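Local coordinates for protein metallocarboxypeptidase (Trypanosoma cruzi, PDB 3DWC) that probably removes single amino acids from the C-terminal end of peptides, with broad specificity except for proline, as a metal-dependent carboxypeptidase of the M32 family, at residues B[13-16]-B[17-21]; B[46-49]-B[50-53]. All coordinates share one frame; numbering follows the deposited sequence.

Contact 1 (B[13-16]-B[17-21]); sequences FTKL and YRYGH
Lys15 and Tyr19 run side by side one turn apart, and the lysine's aliphatic part lies against the outer end of the phenol. Its CG is 3.7 Å from Tyr19 CE2 and equally near the ring's OH, with CD beside that hydroxyl. The tyrosine ring leans over the backbone: Lys15 O sits 3.4 Å above one face, offset toward the rim. Lys15 O also accepts the hydrogen bond from Tyr19 N, at 3.1 Å.

Thr14 and Arg18 also lie side by side, pointing the same way. Thr14 CG2, anti to its own backbone nitrogen (chi1 -65° being measured to OG1), comes to 3.9 Å from Arg18 NE. Arg18 CG, set beside its own backbone nitrogen (chi1 -63°), lies 3.3 Å from Thr14 O; the bend at chi2 comes after it, and the chain then runs straight to the guanidinium. Thr14 OG1 is held by Thr285 and by the carbonyl of Glu10, while Arg18 NH1 hydrogen-bonds a glycerol, probably from crystallisation.

Leu16 CD1 lies over one face of the Phe13 ring. On the backbone, Gly20 N reaches Leu16 O at 2.8 Å. Phe13 packs on helix 78-95, Leu16 and Tyr19 on helix 39-57, and Lys15 and Arg18 meet the second subunit. This is the i to i+4 pattern of an alpha helix, here helix 3-32, which packs on its own chain and the second subunit, Tyr19 touching both.

Contact 2 (B[46-49]-B[50-53]); sequences MAEL and QLHM
Gln50 folds back along the turn before it, so that its side chain runs past the carbonyl of Met46. That oxygen accepts the Gln50 amide N-H at 2.9 Å between Gln50 N and Met46 O, nearly straight at 168°. The glutamine's CG, beside its own backbone nitrogen (chi1 -68°), lies 3.1 Å from the same Met46 O. Beyond CG the chain is extended (chi2 164°) and runs on past Met46 O, which leaves Gln50 OE1 3.9 Å from Ala47 CA.

The three following amides are satisfied in the same way. Leu51 N donates to Ala47 O, and His52 N to Glu48 O at 3.2 Å, the longest of the four bonds. Met53 N meets Leu49 O at 3.0 Å, while the CG of Met53 also leans on that carbonyl. Leu49 CD2 adds an apolar touch on Met53 CG, 4.2 Å away.

Among the side chains, Glu48 and Leu51 point the same way, with Glu48 OE1 3.8 Å from Leu51 CD1, a contact of carboxylate and methyl. Further on, the carbonyl of His52 accepts a hydrogen bond from Thr56 OG1. The His52 imidazole stacks on His52 of the second subunit, and its NE2 has a probable hydrogen-bond partner in Tyr19 OH. Met46, Leu49, Gln50 and Met53 touch helix 3-32. Such successive i+4 to i bonds are the signature of an alpha helix, here helix 39-57, which supplies both a side that packs on helix 3-32 and part of the dimer interface.

How the contacts relate
Contact 1 comes first along the chain, on helix 3-32, and contact 2 follows on helix 39-57, the next helix. Their centres are 12 Å apart on the same side of the chain's centre, and the two helices pack directly on each other. Tyr19 OH lies 3.1 Å from His52 NE2, a probable hydrogen bond, with the two ring planes at about 70°. Nearby, Met53 CE packs on Leu16 O and Leu49 CD1 on Tyr19 O. Both contacts also touch the second subunit, so this helical pair, away from the cobalt site, builds part of the surface through which the two copies meet.

Contact 1 (B[13-16]-B[17-21])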
ATOM      1  N   PHE B  13     -18.188 -14.973  -1.851  1.00 31.36           N
ATOM      2  CA  PHE B  13     -16.844 -15.171  -1.293  1.00 30.52           C
ATOM      3  C   PHE B  13     -15.733 -14.503  -2.132  1.00 29.27           C
ATOM      4  O   PHE B  13     -14.727 -14.073  -1.592  1.00 28.46           O
ATOM      5  CB  PHE B  13     -16.597 -16.658  -1.001  1.00 30.39           C
ATOM      6  CG  PHE B  13     -17.087 -17.063   0.345  1.00 31.65           C
ATOM      7  CD1 PHE B  13     -18.409 -17.412   0.543  1.00 31.38           C
ATOM      8  CD2 PHE B  13     -16.244 -17.006   1.449  1.00 32.74           C
ATOM      9  CE1 PHE B  13     -18.880 -17.768   1.795  1.00 31.28           C
ATOM     10  CE2 PHE B  13     -16.720 -17.335   2.714  1.00 32.13           C
ATOM     11  CZ  PHE B  13     -18.063 -17.717   2.878  1.00 31.62           C
ATOM     12  N   THR B  14     -15.947 -14.400  -3.440  1.00 28.19           N
ATOM     13  CA  THR B  14     -15.099 -13.620  -4.313  1.00 28.29           C
ATOM     14  C   THR B  14     -15.170 -12.141  -3.938  1.00 29.56           C
ATOM     15  O   THR B  14     -14.144 -11.487  -3.916  1.00 30.35           O
ATOM     16  CB  THR B  14     -15.461 -13.856  -5.790  1.00 29.23           C
ATOM     17  OG1 THR B  14     -15.160 -15.241  -6.114  1.00 26.72           O
ATOM     18  CG2 THR B  14     -14.674 -12.900  -6.749  1.00 27.66           C
ATOM     19  N   LYS B  15     -16.356 -11.633  -3.614  1.00 28.66           N
ATOM     20  CA  LYS B  15     -16.505 -10.260  -3.134  1.00 29.69           C
ATOM     21  C   LYS B  15     -15.645 -10.029  -1.903  1.00 28.72           C
ATOM     22  O   LYS B  15     -14.839  -9.090  -1.878  1.00 28.75           O
ATOM     23  CB  LYS B  15     -17.986  -9.967  -2.856  1.00 30.07           C
ATOM     24  CG  LYS B  15     -18.357  -8.545  -2.836  1.00 32.73           C
ATOM     25  CD  LYS B  15     -19.811  -8.306  -3.225  1.00 33.79           C
ATOM     26  CE  LYS B  15     -20.791  -9.102  -2.347  1.00 38.66           C
ATOM     27  NZ  LYS B  15     -22.164  -8.448  -2.193  1.00 38.25           N
ATOM     28  N   LEU B  16     -15.804 -10.895  -0.902  1.00 27.59           N
ATOM     29  CA  LEU B  16     -15.021 -10.842   0.340  1.00 27.63           C
ATOM     30  C   LEU B  16     -13.517 -10.900   0.115  1.00 26.91           C
ATOM     31  O   LEU B  16     -12.775 -10.157   0.743  1.00 27.18           O
ATOM     32  CB  LEU B  16     -15.435 -11.983   1.290  1.00 27.43           C
ATOM     33  CG  LEU B  16     -16.828 -11.873   1.925  1.00 27.60           C
ATOM     34  CD1 LEU B  16     -17.187 -13.182   2.644  1.00 26.34           C
ATOM     35  CD2 LEU B  16     -16.989 -10.571   2.879  1.00 24.64           C
ATOM     36  N   TYR B  17     -13.078 -11.769  -0.794  1.00 26.29           N
ATOM     37  CA  TYR B  17     -11.666 -11.892  -1.206  1.00 26.70           C
ATOM     38  C   TYR B  17     -11.160 -10.547  -1.733  1.00 27.63           C
ATOM     39  O   TYR B  17     -10.075 -10.089  -1.353  1.00 27.19           O
ATOM     40  CB  TYR B  17     -11.523 -13.002  -2.252  1.00 27.22           C
ATOM     41  CG  TYR B  17     -10.120 -13.333  -2.680  1.00 26.30           C
ATOM     42  CD1 TYR B  17      -9.328 -14.169  -1.932  1.00 28.35           C
ATOM     43  CD2 TYR B  17      -9.584 -12.800  -3.852  1.00 27.14           C
ATOM     44  CE1 TYR B  17      -8.017 -14.497  -2.348  1.00 27.97           C
ATOM     45  CE2 TYR B  17      -8.282 -13.082  -4.249  1.00 28.41           C
ATOM     46  CZ  TYR B  17      -7.509 -13.949  -3.508  1.00 26.87           C
ATOM     47  OH  TYR B  17      -6.203 -14.250  -3.904  1.00 28.01           O
ATOM     48  N   ARG B  18     -11.976  -9.856  -2.512  1.00 27.47           N
ATOM     49  CA  ARG B  18     -11.564  -8.568  -3.045  1.00 28.30           C
ATOM     50  C   ARG B  18     -11.415  -7.533  -1.988  1.00 29.29           C
ATOM     51  O   ARG B  18     -10.479  -6.723  -2.026  1.00 30.04           O
ATOM     52  CB  ARG B  18     -12.563  -8.028  -4.072  1.00 28.68           C
ATOM     53  CG  ARG B  18     -12.745  -8.838  -5.336  1.00 29.07           C
ATOM     54  CD  ARG B  18     -11.466  -9.460  -5.846  1.00 31.61           C
ATOM     55  NE  ARG B  18     -11.750 -10.293  -7.034  1.00 28.30           N
ATOM     56  CZ  ARG B  18     -10.824 -11.005  -7.657  1.00 31.30           C
ATOM     57  NH1 ARG B  18      -9.585 -11.003  -7.211  1.00 28.55           N
ATOM     58  NH2 ARG B  18     -11.142 -11.747  -8.723  1.00 31.90           N
ATOM     59  N   TYR B  19     -12.341  -7.527  -1.039  1.00 29.28           N
ATOM     60  CA  TYR B  19     -12.247  -6.580   0.058  1.00 29.35           C
ATOM     61  C   TYR B  19     -11.044  -6.923   0.940  1.00 30.08           C
ATOM     62  O   TYR B  19     -10.363  -6.032   1.450  1.00 29.61           O
ATOM     63  CB  TYR B  19     -13.512  -6.603   0.890  1.00 30.82           C
ATOM     64  CG  TYR B  19     -14.814  -6.223   0.196  1.00 30.26           C
ATOM     65  CD1 TYR B  19     -14.884  -5.176  -0.707  1.00 32.91           C
ATOM     66  CD2 TYR B  19     -16.015  -6.855   0.542  1.00 32.99           C
ATOM     67  CE1 TYR B  19     -16.136  -4.777  -1.307  1.00 30.54           C
ATOM     68  CE2 TYR B  19     -17.249  -6.462  -0.030  1.00 33.86           C
ATOM     69  CZ  TYR B  19     -17.288  -5.436  -0.974  1.00 34.17           C
ATOM     70  OH  TYR B  19     -18.503  -5.060  -1.568  1.00 36.11           O
ATOM     71  N   GLY B  20     -10.760  -8.217   1.095  1.00 29.46           N
ATOM     72  CA  GLY B  20      -9.620  -8.688   1.899  1.00 28.52           C
ATOM     73  C   GLY B  20      -8.295  -8.283   1.301  1.00 28.54           C
ATOM     74  O   GLY B  20      -7.360  -7.922   2.022  1.00 28.64           O
ATOM     75  N   HIS B  21      -8.223  -8.297  -0.030  1.00 28.34           N
ATOM     76  CA  HIS B  21      -7.077  -7.724  -0.737  1.00 28.23           C
ATOM     77  C   HIS B  21      -6.710  -6.312  -0.245  1.00 27.72           C
ATOM     78  O   HIS B  21      -5.568  -6.055   0.118  1.00 27.47           O
ATOM     79  CB  HIS B  21      -7.356  -7.722  -2.207  1.00 27.46           C
ATOM     80  CG  HIS B  21      -6.284  -7.094  -3.038  1.00 28.67           C
ATOM     81  ND1 HIS B  21      -5.370  -7.838  -3.771  1.00 26.07           N
ATOM     82  CD2 HIS B  21      -6.038  -5.792  -3.330  1.00 26.61           C
ATOM     83  CE1 HIS B  21      -4.588  -7.009  -4.444  1.00 29.37           C
ATOM     84  NE2 HIS B  21      -4.967  -5.766  -4.192  1.00 27.95           N
TER

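Contact 2 (B[46-49]-B[50-53])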
ATOM      1  N   MET B  46      -9.303   0.856   7.682  1.00 24.51           N
ATOM      2  CA  MET B  46      -9.318  -0.569   7.932  1.00 25.50           C
ATOM      3  C   MET B  46     -10.547  -1.024   8.733  1.00 24.53           C
ATOM      4  O   MET B  46     -11.169  -1.999   8.382  1.00 25.63           O
ATOM      5  CB  MET B  46      -8.016  -0.930   8.651  1.00 26.70           C
ATOM      6  CG  MET B  46      -6.844  -0.866   7.666  1.00 28.30           C
ATOM      7  SD  MET B  46      -5.260  -1.272   8.376  1.00 30.49           S
ATOM      8  CE  MET B  46      -5.388  -3.039   8.635  1.00 28.18           C
ATOM      9  N   ALA B  47     -10.951  -0.258   9.744  1.00 25.21           N
ATOM     10  CA  ALA B  47     -12.106  -0.576  10.570  1.00 25.11           C
ATOM     11  C   ALA B  47     -13.386  -0.551   9.788  1.00 24.97           C
ATOM     12  O   ALA B  47     -14.267  -1.383  10.019  1.00 24.06           O
ATOM     13  CB  ALA B  47     -12.255   0.432  11.766  1.00 23.20           C
ATOM     14  N   GLU B  48     -13.546   0.471   8.951  1.00 25.34           N
ATOM     15  CA  GLU B  48     -14.742   0.601   8.151  1.00 26.58           C
ATOM     16  C   GLU B  48     -14.849  -0.559   7.161  1.00 26.34           C
ATOM     17  O   GLU B  48     -15.901  -1.154   6.987  1.00 26.11           O
ATOM     18  CB  GLU B  48     -14.775   1.944   7.402  1.00 26.58           C
ATOM     19  CG  GLU B  48     -16.108   2.200   6.713  1.00 26.90           C
ATOM     20  CD  GLU B  48     -17.286   2.289   7.683  1.00 29.52           C
ATOM     21  OE1 GLU B  48     -18.326   1.670   7.430  1.00 34.00           O
ATOM     22  OE2 GLU B  48     -17.168   2.922   8.714  1.00 30.01           O
ATOM     23  N   LEU B  49     -13.754  -0.906   6.537  1.00 29.17           N
ATOM     24  CA  LEU B  49     -13.768  -2.039   5.571  1.00 29.90           C
ATOM     25  C   LEU B  49     -13.991  -3.406   6.272  1.00 30.78           C
ATOM     26  O   LEU B  49     -14.741  -4.245   5.776  1.00 30.55           O
ATOM     27  CB  LEU B  49     -12.480  -2.087   4.750  1.00 31.24           C
ATOM     28  CG  LEU B  49     -12.560  -2.422   3.233  1.00 32.33           C
ATOM     29  CD1 LEU B  49     -11.229  -2.898   2.722  1.00 34.06           C
ATOM     30  CD2 LEU B  49     -13.640  -3.423   2.875  1.00 36.42           C
ATOM     31  N   GLN B  50     -13.348  -3.615   7.418  1.00 31.84           N
ATOM     32  CA  GLN B  50     -13.597  -4.788   8.266  1.00 32.87           C
ATOM     33  C   GLN B  50     -15.081  -4.876   8.574  1.00 32.00           C
ATOM     34  O   GLN B  50     -15.645  -5.948   8.482  1.00 32.12           O
ATOM     35  CB  GLN B  50     -12.788  -4.757   9.588  1.00 34.07           C
ATOM     36  CG  GLN B  50     -11.253  -4.907   9.430  1.00 39.57           C
ATOM     37  CD  GLN B  50     -10.373  -4.489  10.676  1.00 38.62           C
ATOM     38  OE1 GLN B  50     -10.863  -4.040  11.705  1.00 49.47           O
ATOM     39  NE2 GLN B  50      -9.056  -4.636  10.531  1.00 42.77           N
ATOM     40  N   LEU B  51     -15.708  -3.751   8.930  1.00 31.69           N
ATOM     41  CA  LEU B  51     -17.156  -3.705   9.206  1.00 31.71           C
ATOM     42  C   LEU B  51     -17.985  -4.256   8.031  1.00 31.65           C
ATOM     43  O   LEU B  51     -18.862  -5.120   8.203  1.00 30.91           O
ATOM     44  CB  LEU B  51     -17.584  -2.286   9.540  1.00 31.56           C
ATOM     45  CG  LEU B  51     -18.866  -2.010  10.312  1.00 33.32           C
ATOM     46  CD1 LEU B  51     -19.114  -0.526  10.385  1.00 33.69           C
ATOM     47  CD2 LEU B  51     -20.039  -2.657   9.665  1.00 39.84           C
ATOM     48  N   HIS B  52     -17.677  -3.786   6.829  1.00 31.70           N
ATOM     49  CA  HIS B  52     -18.430  -4.170   5.641  1.00 30.97           C
ATOM     50  C   HIS B  52     -18.267  -5.671   5.405  1.00 30.93           C
ATOM     51  O   HIS B  52     -19.238  -6.391   5.194  1.00 29.04           O
ATOM     52  CB  HIS B  52     -17.990  -3.343   4.431  1.00 30.95           C
ATOM     53  CG  HIS B  52     -18.777  -3.623   3.185  1.00 30.98           C
ATOM     54  ND1 HIS B  52     -20.141  -3.489   3.124  1.00 28.55           N
ATOM     55  CD2 HIS B  52     -18.386  -4.076   1.969  1.00 30.35           C
ATOM     56  CE1 HIS B  52     -20.561  -3.839   1.920  1.00 30.52           C
ATOM     57  NE2 HIS B  52     -19.514  -4.199   1.200  1.00 30.76           N
ATOM     58  N   MET B  53     -17.037  -6.163   5.498  1.00 31.42           N
ATOM     59  CA  MET B  53     -16.802  -7.599   5.358  1.00 31.74           C
ATOM     60  C   MET B  53     -17.620  -8.363   6.385  1.00 32.10           C
ATOM     61  O   MET B  53     -18.243  -9.365   6.058  1.00 32.10           O
ATOM     62  CB  MET B  53     -15.338  -7.919   5.509  1.00 31.42           C
ATOM     63  CG  MET B  53     -14.504  -7.264   4.459  1.00 31.59           C
ATOM     64  SD  MET B  53     -12.775  -7.658   4.609  1.00 33.82           S
ATOM     65  CE  MET B  53     -12.777  -9.420   4.262  1.00 29.10           C
TER